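Local atomic coordinates of flagellar assembly factor FliW (Geobacillus thermodenitrificans, PDB entry 5DMD), a protein that probably binds the translational repressor CsrA and relieves its block on target genes such as flagellin, and takes part in flagellum assembly. Residues P68-D73 with A107-P112; A111-N116 with G122-L127. The protein carries 1 engineered substitution. All coordinates share one frame; numbering follows the deposited sequence.

Contact 1 (P68-D73 with A107-P112); sequences PTYEID and ANLQAP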
ATOM      1  N   PRO A  68       1.516  15.971   0.870  1.00 14.43           N
ATOM      2  CA  PRO A  68       1.736  16.525  -0.472  1.00 15.69           C
ATOM      3  C   PRO A  68       3.183  16.625  -0.883  1.00 19.40           C
ATOM      4  O   PRO A  68       3.441  16.663  -2.092  1.00 21.34           O
ATOM      5  CB  PRO A  68       1.093  17.912  -0.403  1.00 20.29           C
ATOM      6  CG  PRO A  68       0.863  18.179   1.053  1.00 16.94           C
ATOM      7  CD  PRO A  68       0.702  16.858   1.716  1.00 15.37           C
ATOM      8  N   THR A  69       4.134  16.694   0.050  1.00 16.46           N
ATOM      9  CA  THR A  69       5.544  16.757  -0.312  1.00 19.02           C
ATOM     10  C   THR A  69       6.228  15.394  -0.291  1.00 22.30           C
ATOM     11  O   THR A  69       7.458  15.338  -0.406  1.00 23.91           O
ATOM     12  CB  THR A  69       6.305  17.718   0.603  1.00 16.80           C
ATOM     13  OG1 THR A  69       6.200  17.277   1.966  1.00 18.37           O
ATOM     14  CG2 THR A  69       5.766  19.127   0.471  1.00 17.51           C
ATOM     15  N   TYR A  70       5.471  14.306  -0.142  1.00 18.07           N
ATOM     16  CA  TYR A  70       6.065  12.973  -0.136  1.00 17.99           C
ATOM     17  C   TYR A  70       6.866  12.758  -1.408  1.00 24.85           C
ATOM     18  O   TYR A  70       6.320  12.818  -2.512  1.00 30.55           O
ATOM     19  CB  TYR A  70       4.967  11.922  -0.037  1.00 20.74           C
ATOM     20  CG  TYR A  70       5.464  10.511   0.241  1.00 17.45           C
ATOM     21  CD1 TYR A  70       6.310  10.246   1.310  1.00 17.95           C
ATOM     22  CD2 TYR A  70       5.061   9.456  -0.557  1.00 27.07           C
ATOM     23  CE1 TYR A  70       6.753   8.953   1.562  1.00 17.41           C
ATOM     24  CE2 TYR A  70       5.491   8.169  -0.309  1.00 20.23           C
ATOM     25  CZ  TYR A  70       6.330   7.921   0.755  1.00 19.43           C
ATOM     26  OH  TYR A  70       6.745   6.631   0.997  1.00 17.89           O
ATOM     27  N   GLU A  71       8.162  12.514  -1.252  1.00 23.20           N
ATOM     28  CA  GLU A  71       9.050  12.336  -2.392  1.00 35.10           C
ATOM     29  C   GLU A  71      10.016  11.213  -2.055  1.00 28.58           C
ATOM     30  O   GLU A  71      10.694  11.264  -1.024  1.00 32.20           O
ATOM     31  CB  GLU A  71       9.803  13.636  -2.689  1.00 24.77           C
ATOM     32  CG  GLU A  71      10.508  13.668  -4.031  1.00 44.11           C
ATOM     33  CD  GLU A  71      11.323  14.935  -4.216  1.00 49.97           C
ATOM     34  OE1 GLU A  71      12.538  14.830  -4.488  1.00 60.79           O
ATOM     35  OE2 GLU A  71      10.747  16.036  -4.087  1.00 58.40           O
ATOM     36  N   ILE A  72      10.063  10.193  -2.908  1.00 24.79           N
ATOM     37  CA  ILE A  72      10.923   9.043  -2.691  1.00 27.64           C
ATOM     38  C   ILE A  72      11.780   8.818  -3.927  1.00 28.35           C
ATOM     39  O   ILE A  72      11.464   9.268  -5.031  1.00 25.97           O
ATOM     40  CB  ILE A  72      10.140   7.764  -2.321  1.00 24.05           C
ATOM     41  CG1 ILE A  72       9.357   7.249  -3.529  1.00 24.05           C
ATOM     42  CG2 ILE A  72       9.219   8.029  -1.144  1.00 24.12           C
ATOM     43  CD1 ILE A  72       8.616   5.943  -3.270  1.00 25.70           C
ATOM     44  N   ASP A  73      12.892   8.127  -3.723  1.00 27.38           N
ATOM     45  CA  ASP A  73      13.804   7.809  -4.810  1.00 28.20           C
ATOM     46  C   ASP A  73      14.002   6.302  -4.771  1.00 31.39           C
ATOM     47  O   ASP A  73      14.650   5.779  -3.858  1.00 45.23           O
ATOM     48  CB  ASP A  73      15.120   8.574  -4.663  1.00 27.90           C
ATOM     49  CG  ASP A  73      16.089   8.292  -5.792  1.00 52.45           C
ATOM     50  OD1 ASP A  73      15.632   7.947  -6.900  1.00 52.91           O
ATOM     51  OD2 ASP A  73      17.308   8.473  -5.595  1.00 60.89           O
ATOM     52  N   ALA A 107       0.335   6.967   8.981  1.00 14.39           N
ATOM     53  CA  ALA A 107       0.816   6.254   7.806  1.00 16.71           C
ATOM     54  C   ALA A 107       2.301   5.934   7.955  1.00 13.72           C
ATOM     55  O   ALA A 107       3.060   6.702   8.550  1.00 16.29           O
ATOM     56  CB  ALA A 107       0.629   7.105   6.549  1.00 15.49           C
ATOM     57  N   ASN A 108       2.714   4.792   7.399  1.00 15.33           N
ATOM     58  CA  ASN A 108       4.129   4.418   7.344  1.00 15.87           C
ATOM     59  C   ASN A 108       4.705   4.938   6.032  1.00 16.22           C
ATOM     60  O   ASN A 108       4.583   4.295   4.987  1.00 16.05           O
ATOM     61  CB  ASN A 108       4.316   2.907   7.496  1.00 14.23           C
ATOM     62  CG  ASN A 108       5.787   2.507   7.580  1.00 17.63           C
ATOM     63  OD1 ASN A 108       6.667   3.227   7.109  1.00 20.29           O
ATOM     64  ND2 ASN A 108       6.061   1.367   8.207  1.00 17.55           N
ATOM     65  N   LEU A 109       5.339   6.115   6.089  1.00 14.48           N
ATOM     66  CA  LEU A 109       5.963   6.703   4.911  1.00 16.20           C
ATOM     67  C   LEU A 109       7.317   6.081   4.582  1.00 15.50           C
ATOM     68  O   LEU A 109       7.825   6.285   3.468  1.00 15.54           O
ATOM     69  CB  LEU A 109       6.092   8.220   5.094  1.00 17.52           C
ATOM     70  CG  LEU A 109       4.776   8.951   5.359  1.00 17.20           C
ATOM     71  CD1 LEU A 109       5.023  10.451   5.378  1.00 15.90           C
ATOM     72  CD2 LEU A 109       3.719   8.579   4.328  1.00 14.46           C
ATOM     73  N   GLN A 110       7.900   5.305   5.500  1.00 15.29           N
ATOM     74  CA  GLN A 110       9.171   4.645   5.221  1.00 16.85           C
ATOM     75  C   GLN A 110       9.028   3.463   4.274  1.00 21.62           C
ATOM     76  O   GLN A 110      10.010   3.095   3.620  1.00 18.53           O
ATOM     77  CB  GLN A 110       9.813   4.154   6.525  1.00 23.30           C
ATOM     78  CG  GLN A 110      11.265   3.716   6.371  1.00 28.76           C
ATOM     79  CD  GLN A 110      11.775   2.909   7.558  1.00 39.96           C
ATOM     80  OE1 GLN A 110      11.165   2.892   8.625  1.00 27.91           O
ATOM     81  NE2 GLN A 110      12.912   2.247   7.375  1.00 55.41           N
ATOM     82  N   ALA A 111       7.845   2.856   4.176  1.00 14.05           N
ATOM     83  CA  ALA A 111       7.682   1.575   3.486  1.00 13.60           C
ATOM     84  C   ALA A 111       6.492   1.603   2.537  1.00 14.54           C
ATOM     85  O   ALA A 111       5.510   0.880   2.730  1.00 12.83           O
ATOM     86  CB  ALA A 111       7.570   0.424   4.485  1.00 13.74           C
ATOM     87  N   PRO A 112       6.578   2.381   1.460  1.00 13.19           N
ATOM     88  CA  PRO A 112       5.467   2.445   0.506  1.00 13.63           C
ATOM     89  C   PRO A 112       5.279   1.161  -0.291  1.00 12.60           C
ATOM     90  O   PRO A 112       6.215   0.378  -0.515  1.00 14.44           O
ATOM     91  CB  PRO A 112       5.866   3.604  -0.421  1.00 14.00           C
ATOM     92  CG  PRO A 112       7.348   3.578  -0.402  1.00 14.15           C
ATOM     93  CD  PRO A 112       7.722   3.206   1.022  1.00 14.61           C
TER
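Strand 106-116, interrupted along its length by a bulge or short loop, is met at Leu109 and Pro112 by Tyr70 and Ile72 of the loop that runs from strand 57-61 to helix 76-81. The contact is small and buried, and the Tyr70 side chain does most of the work. With CG anti to the backbone N (chi1 -169°), the ring stretches away from its own loop and delivers its hydroxyl to Leu109. There Tyr70 OH donates a hydrogen bond to Leu109 O at 2.7 Å. The bond meets the carbonyl at a C=O...donor angle of 132°, and the hydroxyl sits 24° off the carbonyl plane. Leu109 O also lies in the plane of the ring, at its edge, 3.4 Å from Tyr70 CE1. The leucine side chain runs past the tyrosine in the opposite direction: Leu109 CB comes within 3.7 Å of Tyr70 CE1, while Leu109 CD2 stands over one ring face, displaced toward the rim. Pro112 packs its ring methylenes about the tyrosine hydroxyl, CG lying 3.4 Å from Tyr70 OH. Beyond the tyrosine, Ile72 CD1 reaches the same proline atom, Pro112 CG, at 3.9 Å. Leucine and isoleucine suit these places as branched apolar fillers; proline offers a compact hydrocarbon face to both Tyr70 OH and Ile72 CD1. Val94 of strand 90-97 touches both Tyr70 and Leu109; the ring of Tyr132 meets that of Tyr70, and Tyr132 OH is hydrogen-bonded to Glu71 N. A tyrosine thus serves two purposes here: its hydrogen bond holds the hydroxyl end of the side chain at a main-chain carbonyl in a mostly apolar setting, while packing by Leu109, Val94 and Tyr132 around the ring probably limits its turning.

Contact 2 (A111-N116 with G122-L127); sequences APIVIN and GKQVIL
Val114 N gives its hydrogen to Lys123 O at 2.9 Å, and Lys123 N returns the bond to Val114 O, making Val114 and Lys123 an antiparallel hydrogen-bonded pair. Ile113 with Gln124 and Ile115 with Gly122 are the non-hydrogen-bonded pairs on either side. Glycine suits its place: a beta carbon there would lie close against Ile115 CG1, and its absence leaves the isoleucine room. Gly122 CA also makes a CA-H...O contact with Val114 O at 3.3 Å. The pairing continues past the regular strand, where Val125 N bonds to Pro112 O at 3.0 Å.

Gln124 reinforces this end. A fully extended side chain (chi1 180°) carries NE2 to Ala111 O at 3.0 Å; the bond is almost perfectly straight (178°), and the acceptor lies in the amide plane. Ile113 CD1 rests obliquely on Gln124 CB at 3.7 Å, so the methylenes pack while the amide bonds. A leucine in its place would probably leave Ala111 O without the amide donor that ties it to the neighbouring chain segment. On the other face, the branched valines fill the space between them, Val114 CG2 meeting Val125 CG2 at 3.8 Å, and lysine is long enough for Lys123 NZ to hydrogen-bond to Thr78 OG1 and, near the end of helix 76-81, Gln81 OE1. The whole is an antiparallel beta hairpin, strands 106-116 and 121-124, within the large antiparallel sheet of FliW.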
ATOM      1  N   ALA A 111       7.845   2.856   4.176  1.00 14.05           N
ATOM      2  CA  ALA A 111       7.682   1.575   3.486  1.00 13.60           C
ATOM      3  C   ALA A 111       6.492   1.603   2.537  1.00 14.54           C
ATOM      4  O   ALA A 111       5.510   0.880   2.730  1.00 12.83           O
ATOM      5  CB  ALA A 111       7.570   0.424   4.485  1.00 13.74           C
ATOM      6  N   PRO A 112       6.578   2.381   1.460  1.00 13.19           N
ATOM      7  CA  PRO A 112       5.467   2.445   0.506  1.00 13.63           C
ATOM      8  C   PRO A 112       5.279   1.161  -0.291  1.00 12.60           C
ATOM      9  O   PRO A 112       6.215   0.378  -0.515  1.00 14.44           O
ATOM     10  CB  PRO A 112       5.866   3.604  -0.421  1.00 14.00           C
ATOM     11  CG  PRO A 112       7.348   3.578  -0.402  1.00 14.15           C
ATOM     12  CD  PRO A 112       7.722   3.206   1.022  1.00 14.61           C
ATOM     13  N   ILE A 113       4.033   0.960  -0.719  1.00 13.10           N
ATOM     14  CA  ILE A 113       3.674  -0.049  -1.717  1.00 12.45           C
ATOM     15  C   ILE A 113       3.836   0.579  -3.098  1.00 12.53           C
ATOM     16  O   ILE A 113       3.242   1.626  -3.385  1.00 15.03           O
ATOM     17  CB  ILE A 113       2.225  -0.523  -1.510  1.00 12.06           C
ATOM     18  CG1 ILE A 113       2.036  -1.181  -0.131  1.00 13.15           C
ATOM     19  CG2 ILE A 113       1.794  -1.465  -2.642  1.00 15.39           C
ATOM     20  CD1 ILE A 113       2.715  -2.535  -0.005  1.00 15.33           C
ATOM     21  N   VAL A 114       4.602  -0.074  -3.966  1.00 11.95           N
ATOM     22  CA  VAL A 114       4.938   0.443  -5.286  1.00 12.44           C
ATOM     23  C   VAL A 114       4.452  -0.571  -6.304  1.00 13.26           C
ATOM     24  O   VAL A 114       4.842  -1.741  -6.244  1.00 13.59           O
ATOM     25  CB  VAL A 114       6.455   0.645  -5.430  1.00 15.63           C
ATOM     26  CG1 VAL A 114       6.789   1.180  -6.814  1.00 15.45           C
ATOM     27  CG2 VAL A 114       6.975   1.559  -4.319  1.00 18.35           C
ATOM     28  N   ILE A 115       3.619  -0.130  -7.250  1.00 13.43           N
ATOM     29  CA  ILE A 115       3.022  -1.030  -8.228  1.00 14.35           C
ATOM     30  C   ILE A 115       3.283  -0.509  -9.634  1.00 13.55           C
ATOM     31  O   ILE A 115       3.004   0.659  -9.929  1.00 17.35           O
ATOM     32  CB  ILE A 115       1.512  -1.194  -7.977  1.00 12.90           C
ATOM     33  CG1 ILE A 115       1.292  -1.896  -6.634  1.00 15.66           C
ATOM     34  CG2 ILE A 115       0.846  -1.955  -9.128  1.00 15.53           C
ATOM     35  CD1 ILE A 115      -0.158  -1.978  -6.200  1.00 17.72           C
ATOM     36  N   ASN A 116       3.814  -1.374 -10.501  1.00 12.39           N
ATOM     37  CA  ASN A 116       3.769  -1.129 -11.937  1.00 13.85           C
ATOM     38  C   ASN A 116       2.390  -1.576 -12.396  1.00 15.26           C
ATOM     39  O   ASN A 116       2.108  -2.777 -12.467  1.00 17.61           O
ATOM     40  CB  ASN A 116       4.874  -1.883 -12.677  1.00 14.65           C
ATOM     41  CG  ASN A 116       4.881  -1.580 -14.177  1.00 16.32           C
ATOM     42  OD1 ASN A 116       3.833  -1.351 -14.783  1.00 16.66           O
ATOM     43  ND2 ASN A 116       6.063  -1.593 -14.781  1.00 17.46           N
ATOM     44  N   GLY A 122       4.114  -5.766  -8.010  1.00 12.97           N
ATOM     45  CA  GLY A 122       4.149  -4.951  -6.809  1.00 12.29           C
ATOM     46  C   GLY A 122       5.305  -5.314  -5.895  1.00 12.81           C
ATOM     47  O   GLY A 122       5.828  -6.427  -5.929  1.00 13.37           O
ATOM     48  N   LYS A 123       5.688  -4.345  -5.065  1.00 13.02           N
ATOM     49  CA  LYS A 123       6.698  -4.551  -4.039  1.00 12.37           C
ATOM     50  C   LYS A 123       6.413  -3.590  -2.898  1.00 14.59           C
ATOM     51  O   LYS A 123       5.989  -2.456  -3.134  1.00 14.72           O
ATOM     52  CB  LYS A 123       8.104  -4.266  -4.595  1.00 13.87           C
ATOM     53  CG  LYS A 123       9.251  -4.449  -3.591  1.00 16.13           C
ATOM     54  CD  LYS A 123      10.609  -4.266  -4.265  1.00 17.31           C
ATOM     55  CE  LYS A 123      11.738  -4.471  -3.264  1.00 18.20           C
ATOM     56  NZ  LYS A 123      13.075  -4.199  -3.878  1.00 18.93           N
ATOM     57  N   GLN A 124       6.639  -4.034  -1.661  1.00 11.35           N
ATOM     58  CA  GLN A 124       6.735  -3.098  -0.546  1.00 16.14           C
ATOM     59  C   GLN A 124       8.202  -2.761  -0.341  1.00 16.35           C
ATOM     60  O   GLN A 124       9.003  -3.641   0.001  1.00 15.92           O
ATOM     61  CB  GLN A 124       6.123  -3.638   0.750  1.00 16.03           C
ATOM     62  CG  GLN A 124       6.252  -2.615   1.879  1.00 14.51           C
ATOM     63  CD  GLN A 124       5.392  -2.913   3.088  1.00 16.46           C
ATOM     64  OE1 GLN A 124       5.165  -4.076   3.437  1.00 18.76           O
ATOM     65  NE2 GLN A 124       4.909  -1.863   3.737  1.00 14.17           N
ATOM     66  N   VAL A 125       8.555  -1.494  -0.552  1.00 16.04           N
ATOM     67  CA  VAL A 125       9.938  -1.035  -0.538  1.00 18.19           C
ATOM     68  C   VAL A 125      10.195  -0.393   0.813  1.00 17.19           C
ATOM     69  O   VAL A 125       9.416   0.460   1.252  1.00 22.47           O
ATOM     70  CB  VAL A 125      10.169  -0.014  -1.664  1.00 18.87           C
ATOM     71  CG1 VAL A 125      11.588   0.550  -1.605  1.00 24.34           C
ATOM     72  CG2 VAL A 125       9.847  -0.619  -3.029  1.00 18.64           C
ATOM     73  N   ILE A 126      11.279  -0.785   1.474  1.00 19.81           N
ATOM     74  CA  ILE A 126      11.679  -0.189   2.742  1.00 19.77           C
ATOM     75  C   ILE A 126      12.792   0.803   2.429  1.00 23.49           C
ATOM     76  O   ILE A 126      13.897   0.406   2.041  1.00 33.30           O
ATOM     77  CB  ILE A 126      12.136  -1.246   3.755  1.00 19.48           C
ATOM     78  CG1 ILE A 126      11.017  -2.248   4.017  1.00 18.69           C
ATOM     79  CG2 ILE A 126      12.494  -0.587   5.076  1.00 22.95           C
ATOM     80  CD1 ILE A 126      11.426  -3.405   4.910  1.00 23.25           C
ATOM     81  N   LEU A 127      12.501   2.091   2.597  1.00 22.98           N
ATOM     82  CA  LEU A 127      13.448   3.151   2.264  1.00 33.90           C
ATOM     83  C   LEU A 127      14.450   3.305   3.402  1.00 43.21           C
ATOM     84  O   LEU A 127      14.058   3.526   4.551  1.00 33.60           O
ATOM     85  CB  LEU A 127      12.690   4.459   2.034  1.00 30.68           C
ATOM     86  CG  LEU A 127      11.545   4.392   1.021  1.00 26.83           C
ATOM     87  CD1 LEU A 127      10.706   5.657   1.062  1.00 27.98           C
ATOM     88  CD2 LEU A 127      12.085   4.163  -0.382  1.00 36.85           C
TER

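The two contacts meet at Ala111 and Pro112, and their centres are about 10 Å apart. Pro112 serves both: its ring faces the 68-73 loop in contact 1, while its carbonyl belongs to the hairpin pairing of contact 2. Leu127 bridges them further, since Leu127 N is 2.9 Å from Gln110 O, a probable hydrogen bond, and Leu127 CD1 packs on Ile72 CG2 at 3.6 Å. Leu127 CD1 also lies 3.8 Å from Leu109 O, the carbonyl that accepts the tyrosine's hydrogen bond. The loop before helix 76-81 is thus packed against both the interrupted strand and the continuation of its hairpin partner.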